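PDB 5NO8: Baccell_00875 from Bacteroides cellulosilyticus DSM 14838, which is a polysaccharide lyase that probably removes the L-rhamnose caps attached to glucuronic acid on complex arabinogalactan proteins. Local coordinates for residues Leu74-Val79 with Asn199-Glu204; Pro386-Glu391 with Lys443-Gly448. All coordinates share one frame; numbering follows the deposited sequence.

Contact 1: residues Leu74-Val79 with Asn199-Glu204; sequences LGYFTV and NYEIWE
The phenol of Y76 points its hydroxyl between the side chains of E201 and W203, and one oxygen serves both. Coming from opposite directions, Y76 and E201 meet edge-on from the tyrosine's point of view: E201 OE2 lies in the plane of the phenol ring, 2.7 Å from Y76 OH, while the carboxylate stands almost upright to that ring, at 88°. The hydroxyl donates this bond, reaching OE2 from above the carboxylate plane, 66° out of it. On its other bond Y76 OH is the acceptor. W203 NE1 approaches to 3.0 Å, with the oxygen lying in the indole plane, although the N-H line is somewhat bent. The two aromatic groups are turned steeply against each other, in neither a stack nor an edge-to-face pair, and carbon contact adds to the bond where Y76 CZ comes 3.8 Å from W203 CZ2. E201 and W203 are two apart on strand 199-203, so both project from the same side of it and can share one partner.

Y76 sits on strand 75-81 of the same mixed sheet, with strands 137-145 and 217-221 pairing in between; long side chains therefore have to span the distance. With chi1 at 55°, its ring leaves the backbone between N and the carbonyl carbon and reaches over to strand 199-203, passing A143 and A219, whose small side chains it touches. K87 adds a cation-pi contact to the ring.

Tyrosine suits this place because its hydroxyl can give and take at once, tryptophan because NE1 can only donate, and glutamate because it can accept. E201 OE2 also lies close to D221 OD1, and the hydroxyl's donated hydrogen would probably ease the crowding of negative charge in this buried spot.

Contact 2: residues Pro386-Glu391 with Lys443-Gly448; sequences PVDRDE and KNRNRG
N444 and R445 bring their side chains up to V387, which reaches toward both. N444 OD1 lies 3.5 Å from V387 CG2, and the same oxygen accepts the backbone N-H of R445 at 2.9 Å from R445 N, a bond that probably helps to steady the amide; asparagine supplies that short-armed acceptor. R445 follows with chi1 at 72° and its chain extended from CG to NE, which carries the guanidinium across V387 at about a right angle. V387 CG1 sits over the centre of that flat group, 3.6 Å from R445 CZ, a branched apolar residue being well shaped to cover it. Near the edge of the guanidinium, tilted somewhat from its plane, D388 OD1 takes a bent salt-bridge hydrogen bond from R445 NH2 at 2.9 Å, the nitrogen meeting it from above the carboxylate plane; the two planes are 59° apart.

The acidic partner stands on the 3-10 turn 386-388, in the loop leading to helix 396-409, while 443-448 leads into helix 448-465, so the pair joins two helix-entry loops of the helical domain. Two waters widen the grip: one links R445 NH2 to V387 O, and the other links R445 NH1 to D388 OD2, which also takes a hydrogen bond from N385. A methionine in place of R445 would probably leave D388 OD1 without its charged mate and both waters without a donor on this side.

R447 comes next on the guanidinium's other face, opposite V387, with its NE offset toward the rim; R445 NH2 in turn lies over the centre of the R447 guanidinium. Salt bridges to E394 and E537 hold R447 there.

From the N terminus, the chain passes two earlier strands, 29-33 and 40-45, before it reaches strand 75-81. Then 119 residues, more than half of them strand, separate 74-79 from 199-204, where contact 1 closes within a mixed sheet of the beta-rich half. A separate sheet built from residues 259-335 follows. Contact 2 then opens in the helical half and closes after 51 residues that include helices 396-409 and 412-429. The two loops are in series, neither nested nor crossed; the centres of contact 1 and contact 2 lie about 37 Å apart and their nearest atoms about 17 Å. Later chain returns to both: strand 664-665 pairs with 199-203, and helix 596-600 packs on D388.

Contact 1: residues Leu74-Val79 with Asn199-Glu204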
loop_
_atom_site.group_PDB
_atom_site.type_symbol
_atom_site.label_atom_id
_atom_site.label_comp_id
_atom_site.label_asym_id
_atom_site.label_seq_id
_atom_site.Cartn_x
_atom_site.Cartn_y
_atom_site.Cartn_z
ATOM N N LEU A 74 -18.716 -6.298 17.501
ATOM C CA LEU A 74 -19.661 -5.224 17.527
ATOM C C LEU A 74 -19.753 -4.641 16.124
ATOM O O LEU A 74 -18.998 -5.024 15.228
ATOM C CB LEU A 74 -19.310 -4.169 18.560
ATOM C CG LEU A 74 -19.154 -4.725 19.985
ATOM C CD1 LEU A 74 -18.869 -3.558 20.910
ATOM C CD2 LEU A 74 -20.356 -5.552 20.435
ATOM N N GLY A 75 -20.722 -3.777 15.910
ATOM C CA GLY A 75 -20.906 -3.242 14.554
ATOM C C GLY A 75 -22.027 -2.261 14.476
ATOM O O GLY A 75 -22.476 -1.727 15.496
ATOM N N TYR A 76 -22.474 -2.017 13.252
ATOM C CA TYR A 76 -23.459 -0.991 12.972
ATOM C C TYR A 76 -24.171 -1.221 11.655
ATOM O O TYR A 76 -23.744 -2.011 10.827
ATOM C CB TYR A 76 -22.784 0.405 12.982
ATOM C CG TYR A 76 -21.605 0.520 12.037
ATOM C CD1 TYR A 76 -21.793 0.809 10.698
ATOM C CD2 TYR A 76 -20.295 0.330 12.489
ATOM C CE1 TYR A 76 -20.710 0.908 9.840
ATOM C CE2 TYR A 76 -19.199 0.404 11.629
ATOM C CZ TYR A 76 -19.422 0.716 10.303
ATOM O OH TYR A 76 -18.363 0.804 9.451
ATOM N N PHE A 77 -25.287 -0.526 11.484
ATOM C CA PHE A 77 -26.035 -0.564 10.241
ATOM C C PHE A 77 -26.955 0.628 10.227
ATOM O O PHE A 77 -27.291 1.200 11.281
ATOM C CB PHE A 77 -26.836 -1.869 10.094
ATOM C CG PHE A 77 -27.799 -2.112 11.224
ATOM C CD1 PHE A 77 -29.027 -1.483 11.245
ATOM C CD2 PHE A 77 -27.459 -2.932 12.285
ATOM C CE1 PHE A 77 -29.922 -1.683 12.294
ATOM C CE2 PHE A 77 -28.358 -3.133 13.327
ATOM C CZ PHE A 77 -29.577 -2.505 13.330
ATOM N N THR A 78 -27.350 1.015 9.031
ATOM C CA THR A 78 -28.362 2.031 8.849
ATOM C C THR A 78 -29.625 1.355 8.387
ATOM O O THR A 78 -29.644 0.760 7.313
ATOM C CB THR A 78 -27.884 3.091 7.856
ATOM O OG1 THR A 78 -26.715 3.724 8.385
ATOM C CG2 THR A 78 -28.969 4.131 7.593
ATOM N N VAL A 79 -30.703 1.502 9.144
ATOM C CA VAL A 79 -31.956 0.852 8.830
ATOM C C VAL A 79 -32.912 1.877 8.229
ATOM O O VAL A 79 -33.080 2.991 8.732
ATOM C CB VAL A 79 -32.558 0.053 10.007
ATOM C CG1 VAL A 79 -32.747 0.877 11.226
ATOM C CG2 VAL A 79 -33.876 -0.594 9.603
ATOM N N ASN A 199 -16.621 -4.803 1.182
ATOM C CA ASN A 199 -15.653 -3.728 1.304
ATOM C C ASN A 199 -15.214 -3.619 2.753
ATOM O O ASN A 199 -15.561 -4.459 3.573
ATOM C CB ASN A 199 -16.265 -2.385 0.841
ATOM C CG ASN A 199 -15.266 -1.551 0.071
ATOM O OD1 ASN A 199 -14.126 -1.456 0.478
ATOM N ND2 ASN A 199 -15.695 -0.969 -1.071
ATOM N N TYR A 200 -14.397 -2.632 3.054
ATOM C CA TYR A 200 -14.097 -2.320 4.439
ATOM C C TYR A 200 -13.988 -0.820 4.651
ATOM O O TYR A 200 -13.801 -0.057 3.719
ATOM C CB TYR A 200 -12.838 -3.037 4.920
ATOM C CG TYR A 200 -11.542 -2.523 4.312
ATOM C CD1 TYR A 200 -11.119 -2.985 3.079
ATOM C CD2 TYR A 200 -10.750 -1.582 4.975
ATOM C CE1 TYR A 200 -9.935 -2.558 2.527
ATOM C CE2 TYR A 200 -9.547 -1.132 4.425
ATOM C CZ TYR A 200 -9.163 -1.611 3.184
ATOM O OH TYR A 200 -7.988 -1.214 2.579
ATOM N N GLU A 201 -14.111 -0.426 5.910
ATOM C CA GLU A 201 -13.982 0.949 6.314
ATOM C C GLU A 201 -12.902 1.067 7.349
ATOM O O GLU A 201 -12.544 0.093 8.005
ATOM C CB GLU A 201 -15.277 1.445 6.930
ATOM C CG GLU A 201 -16.385 1.614 5.925
ATOM C CD GLU A 201 -17.705 1.931 6.594
ATOM O OE1 GLU A 201 -17.900 3.110 6.948
ATOM O OE2 GLU A 201 -18.523 0.994 6.796
ATOM N N ILE A 202 -12.417 2.287 7.502
ATOM C CA ILE A 202 -11.409 2.605 8.495
ATOM C C ILE A 202 -12.013 3.664 9.403
ATOM O O ILE A 202 -12.582 4.665 8.933
ATOM C CB ILE A 202 -10.097 3.136 7.850
ATOM C CG1 ILE A 202 -9.401 2.066 7.025
ATOM C CG2 ILE A 202 -9.120 3.679 8.903
ATOM C CD1 ILE A 202 -8.869 0.892 7.792
ATOM N N TRP A 203 -11.850 3.456 10.707
ATOM C CA TRP A 203 -12.287 4.412 11.716
ATOM C C TRP A 203 -11.101 4.863 12.568
ATOM O O TRP A 203 -10.113 4.141 12.675
ATOM C CB TRP A 203 -13.384 3.803 12.619
ATOM C CG TRP A 203 -14.609 3.455 11.894
ATOM C CD1 TRP A 203 -14.940 2.244 11.381
ATOM C CD2 TRP A 203 -15.660 4.334 11.558
ATOM N NE1 TRP A 203 -16.161 2.310 10.763
ATOM C CE2 TRP A 203 -16.619 3.588 10.839
ATOM C CE3 TRP A 203 -15.900 5.686 11.806
ATOM C CZ2 TRP A 203 -17.810 4.151 10.368
ATOM C CZ3 TRP A 203 -17.041 6.251 11.314
ATOM C CH2 TRP A 203 -17.999 5.482 10.611
ATOM N N GLU A 204 -11.227 6.063 13.144
ATOM C CA GLU A 204 -10.257 6.641 14.106
ATOM C C GLU A 204 -8.876 6.974 13.506
ATOM O O GLU A 204 -7.809 6.559 14.001
ATOM C CB GLU A 204 -10.124 5.767 15.343
ATOM C CG GLU A 204 -11.431 5.509 16.071
ATOM C CD GLU A 204 -12.036 6.783 16.647
ATOM O OE1 GLU A 204 -11.270 7.712 16.967
ATOM O OE2 GLU A 204 -13.272 6.881 16.762
#

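Contact 2: residues Pro386-Glu391 with Lys443-Gly448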
loop_
_atom_site.group_PDB
_atom_site.type_symbol
_atom_site.label_atom_id
_atom_site.label_comp_id
_atom_site.label_asym_id
_atom_site.label_seq_id
_atom_site.Cartn_x
_atom_site.Cartn_y
_atom_site.Cartn_z
ATOM N N PRO A 386 2.264 22.660 4.723
ATOM C CA PRO A 386 2.843 23.358 3.563
ATOM C C PRO A 386 4.117 22.732 2.984
ATOM O O PRO A 386 4.258 22.674 1.758
ATOM C CB PRO A 386 3.149 24.751 4.115
ATOM C CG PRO A 386 2.091 24.969 5.141
ATOM C CD PRO A 386 1.840 23.623 5.766
ATOM N N VAL A 387 5.022 22.269 3.845
ATOM C CA VAL A 387 6.332 21.776 3.394
ATOM C C VAL A 387 6.192 20.564 2.438
ATOM O O VAL A 387 7.018 20.370 1.543
ATOM C CB VAL A 387 7.275 21.479 4.592
ATOM C CG1 VAL A 387 6.823 20.252 5.384
ATOM C CG2 VAL A 387 8.718 21.322 4.133
ATOM N N ASP A 388 5.128 19.783 2.600
ATOM C CA ASP A 388 4.899 18.626 1.737
ATOM C C ASP A 388 4.209 18.961 0.404
ATOM O O ASP A 388 3.948 18.051 -0.394
ATOM C CB ASP A 388 4.162 17.517 2.493
ATOM C CG ASP A 388 5.039 16.836 3.553
ATOM O OD1 ASP A 388 6.221 16.532 3.272
ATOM O OD2 ASP A 388 4.540 16.616 4.683
ATOM N N ARG A 389 3.941 20.243 0.150
ATOM C CA ARG A 389 3.384 20.700 -1.118
ATOM C C ARG A 389 4.288 21.780 -1.733
ATOM O O ARG A 389 3.834 22.592 -2.552
ATOM C CB ARG A 389 1.960 21.223 -0.904
ATOM C CG ARG A 389 0.990 20.158 -0.388
ATOM C CD ARG A 389 -0.196 20.738 0.384
ATOM N NE ARG A 389 -1.091 19.653 0.793
ATOM C CZ ARG A 389 -0.887 18.830 1.823
ATOM N NH1 ARG A 389 0.183 18.976 2.623
ATOM N NH2 ARG A 389 -1.767 17.843 2.070
ATOM N N ASP A 390 5.571 21.753 -1.365
ATOM C CA ASP A 390 6.492 22.789 -1.790
ATOM C C ASP A 390 7.228 22.370 -3.065
ATOM O O ASP A 390 6.913 21.336 -3.661
ATOM C CB ASP A 390 7.403 23.241 -0.605
ATOM C CG ASP A 390 8.539 22.274 -0.259
ATOM O OD1 ASP A 390 8.802 21.228 -0.911
ATOM O OD2 ASP A 390 9.208 22.577 0.763
ATOM N N GLU A 391 8.190 23.186 -3.470
ATOM C CA GLU A 391 8.825 23.117 -4.783
ATOM C C GLU A 391 10.082 22.238 -4.850
ATOM O O GLU A 391 10.769 22.206 -5.885
ATOM C CB GLU A 391 9.118 24.564 -5.265
ATOM C CG GLU A 391 10.090 25.355 -4.393
ATOM C CD GLU A 391 9.429 26.216 -3.321
ATOM O OE1 GLU A 391 8.366 25.823 -2.754
ATOM O OE2 GLU A 391 10.004 27.300 -3.019
ATOM N N LYS A 443 14.236 28.680 4.673
ATOM C CA LYS A 443 13.920 28.880 6.095
ATOM C C LYS A 443 13.260 27.630 6.665
ATOM O O LYS A 443 13.081 27.525 7.879
ATOM C CB LYS A 443 13.004 30.105 6.294
ATOM N N ASN A 444 12.925 26.661 5.803
ATOM C CA ASN A 444 12.222 25.454 6.236
ATOM C C ASN A 444 13.215 24.304 6.487
ATOM O O ASN A 444 14.426 24.531 6.560
ATOM C CB ASN A 444 11.110 25.097 5.235
ATOM C CG ASN A 444 9.855 24.626 5.929
ATOM O OD1 ASN A 444 9.842 23.562 6.569
ATOM N ND2 ASN A 444 8.803 25.422 5.838
ATOM N N ARG A 445 12.714 23.080 6.626
ATOM C CA ARG A 445 13.513 21.998 7.188
ATOM C C ARG A 445 14.716 21.548 6.325
ATOM O O ARG A 445 14.678 21.575 5.078
ATOM C CB ARG A 445 12.617 20.794 7.536
ATOM C CG ARG A 445 12.085 20.032 6.327
ATOM C CD ARG A 445 11.010 19.031 6.704
ATOM N NE ARG A 445 10.358 18.469 5.518
ATOM C CZ ARG A 445 9.292 17.663 5.531
ATOM N NH1 ARG A 445 8.728 17.297 6.681
ATOM N NH2 ARG A 445 8.778 17.208 4.377
ATOM N N ASN A 446 15.774 21.127 7.016
ATOM C CA ASN A 446 16.952 20.559 6.407
ATOM C C ASN A 446 16.827 19.063 6.685
ATOM O O ASN A 446 17.072 18.609 7.798
ATOM C CB ASN A 446 18.214 21.186 7.020
ATOM C CG ASN A 446 19.503 20.643 6.430
ATOM O OD1 ASN A 446 19.502 19.881 5.475
ATOM N ND2 ASN A 446 20.630 21.041 7.021
ATOM N N ARG A 447 16.428 18.301 5.662
ATOM C CA ARG A 447 15.931 16.928 5.823
ATOM C C ARG A 447 16.755 15.958 4.979
ATOM O O ARG A 447 16.944 16.181 3.790
ATOM C CB ARG A 447 14.465 16.937 5.384
ATOM C CG ARG A 447 13.763 15.609 5.192
ATOM C CD ARG A 447 12.449 15.888 4.491
ATOM N NE ARG A 447 11.543 14.750 4.386
ATOM C CZ ARG A 447 10.797 14.455 3.305
ATOM N NH1 ARG A 447 9.966 13.419 3.355
ATOM N NH2 ARG A 447 10.878 15.177 2.168
ATOM N N GLY A 448 17.209 14.863 5.581
ATOM C CA GLY A 448 18.201 13.979 4.956
ATOM C C GLY A 448 17.740 13.327 3.663
ATOM O O GLY A 448 18.541 13.098 2.759
HETATM O O HOH W 1 9.085 18.744 1.814
HETATM O O HOH W 2 6.252 15.397 6.382
#